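Local coordinates for protein aminoglycoside phosphotransferase (Streptomyces rimosus, PDB 6FUC) that probably transfers the gamma-phosphate of ATP to the 3''-hydroxyl of streptomycin, a modification that inactivates the antibiotic and makes the host resistant, at residues A[57-69]-A[116-128]. Sequence-based numbering, arbitrary orientation. Where two conformers were deposited one is given.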
loop_
_atom_site.group_PDB
_atom_site.type_symbol
_atom_site.label_atom_id
_atom_site.label_comp_id
_atom_site.label_asym_id
_atom_site.label_seq_id
_atom_site.Cartn_x
_atom_site.Cartn_y
_atom_site.Cartn_z
ATOM N N ARG A 57 2.640 -10.639 7.387
ATOM C CA ARG A 57 1.936 -11.254 8.486
ATOM C C ARG A 57 2.159 -10.480 9.759
ATOM O O ARG A 57 1.245 -10.183 10.519
ATOM C CB ARG A 57 2.398 -12.720 8.625
ATOM C CG ARG A 57 1.746 -13.425 9.784
ATOM C CD ARG A 57 2.476 -14.680 10.210
ATOM N NE ARG A 57 3.735 -14.295 10.835
ATOM C CZ ARG A 57 4.615 -15.127 11.269
ATOM N NH1 ARG A 57 4.494 -16.404 10.931
ATOM N NH2 ARG A 57 5.704 -14.654 11.889
ATOM N N ASP A 58 3.451 -10.234 10.047
ATOM C CA ASP A 58 3.815 -9.563 11.276
ATOM C C ASP A 58 3.241 -8.145 11.377
ATOM O O ASP A 58 2.833 -7.704 12.457
ATOM C CB ASP A 58 5.329 -9.563 11.436
ATOM C CG ASP A 58 5.950 -10.927 11.609
ATOM O OD1 ASP A 58 5.232 -11.916 11.948
ATOM O OD2 ASP A 58 7.188 -11.015 11.439
ATOM N N ARG A 59 3.216 -7.443 10.246
ATOM C CA ARG A 59 2.633 -6.096 10.200
ATOM C C ARG A 59 1.141 -6.134 10.494
ATOM O O ARG A 59 0.620 -5.321 11.260
ATOM C CB ARG A 59 2.932 -5.483 8.865
ATOM C CG ARG A 59 4.384 -4.988 8.791
ATOM C CD ARG A 59 4.858 -4.834 7.359
ATOM N NE ARG A 59 6.116 -4.099 7.252
ATOM C CZ ARG A 59 7.275 -4.681 7.473
ATOM N NH1 ARG A 59 7.387 -5.959 7.817
ATOM N NH2 ARG A 59 8.384 -3.927 7.455
ATOM N N VAL A 60 0.421 -7.084 9.885
ATOM C CA VAL A 60 -1.030 -7.162 10.095
ATOM C C VAL A 60 -1.298 -7.487 11.567
ATOM O O VAL A 60 -2.143 -6.862 12.230
ATOM C CB VAL A 60 -1.649 -8.246 9.188
ATOM C CG1 VAL A 60 -3.120 -8.443 9.503
ATOM C CG2 VAL A 60 -1.447 -7.916 7.702
ATOM N N SER A 61 -0.579 -8.530 12.082
ATOM C CA SER A 61 -0.801 -8.887 13.460
ATOM C C SER A 61 -0.453 -7.783 14.435
ATOM O O SER A 61 -1.163 -7.537 15.407
ATOM C CB SER A 61 -0.027 -10.147 13.743
ATOM O OG SER A 61 0.002 -10.436 14.958
ATOM N N TRP A 62 0.656 -7.080 14.211
ATOM C CA TRP A 62 1.012 -5.975 15.082
ATOM C C TRP A 62 -0.037 -4.867 15.010
ATOM O O TRP A 62 -0.437 -4.310 16.051
ATOM C CB TRP A 62 2.405 -5.449 14.763
ATOM C CG TRP A 62 2.805 -4.292 15.586
ATOM C CD1 TRP A 62 3.273 -4.303 16.869
ATOM C CD2 TRP A 62 2.722 -2.892 15.235
ATOM N NE1 TRP A 62 3.508 -3.041 17.306
ATOM C CE2 TRP A 62 3.204 -2.145 16.319
ATOM C CE3 TRP A 62 2.340 -2.221 14.080
ATOM C CZ2 TRP A 62 3.304 -0.757 16.268
ATOM C CZ3 TRP A 62 2.412 -0.832 14.048
ATOM C CH2 TRP A 62 2.884 -0.152 15.136
ATOM N N LEU A 63 -0.472 -4.528 13.805
ATOM C CA LEU A 63 -1.444 -3.418 13.694
ATOM C C LEU A 63 -2.716 -3.725 14.421
ATOM O O LEU A 63 -3.383 -2.801 14.935
ATOM C CB LEU A 63 -1.706 -3.052 12.231
ATOM C CG LEU A 63 -2.401 -1.713 12.026
ATOM C CD1 LEU A 63 -1.499 -0.545 12.364
ATOM C CD2 LEU A 63 -2.899 -1.577 10.625
ATOM N N SER A 64 -3.080 -5.007 14.527
ATOM C CA SER A 64 -4.266 -5.395 15.267
ATOM C C SER A 64 -4.166 -5.039 16.753
ATOM O O SER A 64 -5.178 -5.127 17.447
ATOM C CB SER A 64 -4.526 -6.909 15.135
ATOM O OG SER A 64 -3.718 -7.721 15.958
ATOM N N THR A 65 -2.980 -4.704 17.247
ATOM C CA THR A 65 -2.792 -4.312 18.654
ATOM C C THR A 65 -2.734 -2.786 18.829
ATOM O O THR A 65 -2.556 -2.303 19.955
ATOM C CB THR A 65 -1.523 -4.913 19.249
ATOM O OG1 THR A 65 -0.344 -4.257 18.741
ATOM C CG2 THR A 65 -1.400 -6.388 19.043
ATOM N N GLN A 66 -2.886 -2.019 17.753
ATOM C CA GLN A 66 -2.635 -0.589 17.708
ATOM C C GLN A 66 -3.890 0.277 17.571
ATOM O O GLN A 66 -3.805 1.476 17.374
ATOM C CB GLN A 66 -1.647 -0.229 16.623
ATOM C CG GLN A 66 -0.302 -0.918 16.799
ATOM C CD GLN A 66 0.366 -0.465 18.081
ATOM O OE1 GLN A 66 0.617 0.739 18.239
ATOM N NE2 GLN A 66 0.665 -1.389 18.966
ATOM N N ASP A 67 -5.039 -0.363 17.622
ATOM C CA ASP A 67 -6.320 0.389 17.462
ATOM C C ASP A 67 -6.437 1.138 16.156
ATOM O O ASP A 67 -6.932 2.282 16.128
ATOM C CB ASP A 67 -6.641 1.269 18.654
ATOM C CG ASP A 67 -8.059 1.673 18.715
ATOM O OD1 ASP A 67 -8.972 0.957 18.264
ATOM O OD2 ASP A 67 -8.305 2.730 19.293
ATOM N N ILE A 68 -5.950 0.542 15.081
ATOM C CA ILE A 68 -6.089 1.046 13.716
ATOM C C ILE A 68 -6.830 -0.026 12.950
ATOM O O ILE A 68 -6.412 -1.191 12.975
ATOM C CB ILE A 68 -4.731 1.293 13.037
ATOM C CG1 ILE A 68 -3.867 2.283 13.808
ATOM C CG2 ILE A 68 -4.923 1.752 11.604
ATOM C CD1 ILE A 68 -4.436 3.660 13.999
ATOM N N PRO A 69 -7.929 0.285 12.256
ATOM C CA PRO A 69 -8.724 -0.775 11.672
ATOM C C PRO A 69 -8.045 -1.408 10.454
ATOM O O PRO A 69 -7.548 -0.753 9.550
ATOM C CB PRO A 69 -10.012 -0.044 11.265
ATOM C CG PRO A 69 -9.583 1.386 11.016
ATOM C CD PRO A 69 -8.557 1.610 12.084
ATOM N N ARG A 116 -4.717 9.246 12.280
ATOM C CA ARG A 116 -4.614 8.353 13.435
ATOM C C ARG A 116 -3.485 7.341 13.253
ATOM O O ARG A 116 -2.697 7.100 14.179
ATOM C CB ARG A 116 -5.934 7.643 13.717
ATOM C CG ARG A 116 -7.003 8.576 14.221
ATOM C CD ARG A 116 -8.309 7.761 14.477
ATOM N NE ARG A 116 -8.140 6.824 15.647
ATOM C CZ ARG A 116 -7.892 5.498 15.660
ATOM N NH1 ARG A 116 -7.762 4.707 14.551
ATOM N NH2 ARG A 116 -7.728 4.972 16.853
ATOM N N LEU A 117 -3.374 6.749 12.068
ATOM C CA LEU A 117 -2.277 5.832 11.801
ATOM C C LEU A 117 -0.929 6.530 11.958
ATOM O O LEU A 117 0.015 6.016 12.612
ATOM C CB LEU A 117 -2.426 5.236 10.422
ATOM C CG LEU A 117 -1.293 4.398 9.887
ATOM C CD1 LEU A 117 -1.064 3.140 10.710
ATOM C CD2 LEU A 117 -1.562 4.027 8.442
ATOM N N HIS A 118 -0.846 7.732 11.370
ATOM C CA HIS A 118 0.332 8.544 11.423
ATOM C C HIS A 118 0.599 9.203 12.830
ATOM O O HIS A 118 1.515 10.036 12.990
ATOM C CB HIS A 118 0.291 9.645 10.394
ATOM C CG HIS A 118 0.417 9.181 8.970
ATOM N ND1 HIS A 118 0.575 10.076 7.946
ATOM C CD2 HIS A 118 0.471 7.951 8.409
ATOM C CE1 HIS A 118 0.693 9.424 6.812
ATOM N NE2 HIS A 118 0.609 8.113 7.055
ATOM N N GLU A 119 -0.198 8.935 13.776
ATOM C CA GLU A 119 0.046 9.347 15.141
ATOM C C GLU A 119 0.532 8.219 16.000
ATOM O O GLU A 119 0.940 8.496 17.139
ATOM C CB GLU A 119 -1.215 10.021 15.735
ATOM C CG GLU A 119 -1.318 11.433 15.157
ATOM C CD GLU A 119 -2.534 12.182 15.633
ATOM O OE1 GLU A 119 -3.388 11.622 16.307
ATOM O OE2 GLU A 119 -2.684 13.351 15.294
ATOM N N LEU A 120 0.610 6.983 15.508
ATOM C CA LEU A 120 1.292 5.950 16.287
ATOM C C LEU A 120 2.728 6.385 16.547
ATOM O O LEU A 120 3.358 6.953 15.675
ATOM C CB LEU A 120 1.291 4.625 15.541
ATOM C CG LEU A 120 -0.088 3.971 15.348
ATOM C CD1 LEU A 120 0.096 2.679 14.598
ATOM C CD2 LEU A 120 -0.801 3.768 16.668
ATOM N N PRO A 121 3.290 6.162 17.741
ATOM C CA PRO A 121 4.643 6.648 18.007
ATOM C C PRO A 121 5.696 5.936 17.187
ATOM O O PRO A 121 5.856 4.741 17.306
ATOM C CB PRO A 121 4.820 6.387 19.520
ATOM C CG PRO A 121 3.792 5.367 19.831
ATOM C CD PRO A 121 2.667 5.563 18.905
ATOM N N PRO A 122 6.385 6.640 16.302
ATOM C CA PRO A 122 7.154 5.886 15.310
ATOM C C PRO A 122 8.296 5.106 15.874
ATOM O O PRO A 122 8.677 4.048 15.343
ATOM C CB PRO A 122 7.590 6.950 14.292
ATOM C CG PRO A 122 7.418 8.185 14.932
ATOM C CD PRO A 122 6.361 8.078 15.984
ATOM N N GLU A 123 8.891 5.614 16.959
ATOM C CA GLU A 123 10.025 4.918 17.600
ATOM C C GLU A 123 9.582 3.587 18.238
ATOM O O GLU A 123 10.463 2.760 18.507
ATOM C CB GLU A 123 10.708 5.807 18.627
ATOM C CG GLU A 123 10.010 6.020 19.939
ATOM C CD GLU A 123 8.729 6.857 19.952
ATOM O OE1 GLU A 123 8.285 7.431 18.917
ATOM O OE2 GLU A 123 8.217 7.001 21.099
ATOM N N LYS A 124 8.286 3.387 18.436
ATOM C CA LYS A 124 7.785 2.145 18.990
ATOM C C LYS A 124 7.366 1.167 17.899
ATOM O O LYS A 124 6.975 0.035 18.199
ATOM C CB LYS A 124 6.650 2.429 19.944
ATOM C CG LYS A 124 7.113 3.379 21.078
ATOM C CD LYS A 124 6.040 3.429 22.150
ATOM C CE LYS A 124 6.222 4.560 23.151
ATOM N NZ LYS A 124 7.586 4.984 23.332
ATOM N N CYS A 125 7.396 1.588 16.676
ATOM C CA CYS A 125 7.002 0.668 15.606
ATOM C C CYS A 125 8.111 -0.315 15.377
ATOM O O CYS A 125 9.231 0.073 15.184
ATOM C CB CYS A 125 6.732 1.460 14.323
ATOM S SG CYS A 125 6.049 0.469 13.005
ATOM N N PRO A 126 7.811 -1.620 15.289
ATOM C CA PRO A 126 8.846 -2.590 14.961
ATOM C C PRO A 126 9.358 -2.509 13.531
ATOM O O PRO A 126 10.394 -3.104 13.202
ATOM C CB PRO A 126 8.080 -3.980 15.084
ATOM C CG PRO A 126 7.007 -3.681 15.999
ATOM C CD PRO A 126 6.547 -2.307 15.716
ATOM N N PHE A 127 8.613 -1.821 12.686
ATOM C CA PHE A 127 8.794 -1.930 11.222
ATOM C C PHE A 127 9.221 -0.588 10.643
ATOM O O PHE A 127 8.808 0.484 11.108
ATOM C CB PHE A 127 7.460 -2.320 10.595
ATOM C CG PHE A 127 6.862 -3.539 11.236
ATOM C CD1 PHE A 127 7.412 -4.753 11.061
ATOM C CD2 PHE A 127 5.763 -3.421 12.049
ATOM C CE1 PHE A 127 6.886 -5.890 11.665
ATOM C CE2 PHE A 127 5.223 -4.534 12.665
ATOM C CZ PHE A 127 5.790 -5.776 12.498
ATOM N N THR A 128 10.009 -0.693 9.572
ATOM C CA THR A 128 10.456 0.469 8.829
ATOM C C THR A 128 10.225 0.294 7.332
ATOM O O THR A 128 10.333 -0.804 6.803
ATOM C CB THR A 128 11.920 0.766 9.100
ATOM O OG1 THR A 128 12.745 -0.269 8.530
ATOM C CG2 THR A 128 12.200 1.016 10.542
HETATM O O HOH W 1 11.268 -3.257 9.074
HETATM O O HOH W 2 8.261 -1.899 5.457
#
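In this protein kinase-like fold the contact joins the two lobes: the end of helix 50-63, the N-lobe helix packed against the five-stranded sheet, and the loop after it meet the C-lobe chain leaving helix 100-117. W62 and F127 form an offset edge-to-face pair, the edge of F127 turned to the indole face, planes 74° apart. P126 CD lies over that same face, 3.4 Å from W62 CE2, while Q66 CG backs the opposite one. With CG anti to the backbone N (chi1 178°), W62 reaches C125, whose SG sits obliquely 3.9 Å from W62 CH2. The F127 ring is held between R59 CG, 3.6 Å above its centre, and P126 CB on the other face. Beyond it R59 NE hydrogen-bonds to L213 O, and R59 NH2 donates to a water that also lies 2.7 Å from T128 O. L120 CD1 fits among W62, L63, Q66 and I68, and I68 CD1 touches L117 CA at 3.8 Å. At the outer end, one of two conformers of R116 grips D67 O end-on, in the guanidinium plane, by hydrogen bonds from NH2 (2.9 Å) and NH1 (3.0 Å); there D67 OD2 adds a salt bridge to R116 NH2 at 3.4 Å.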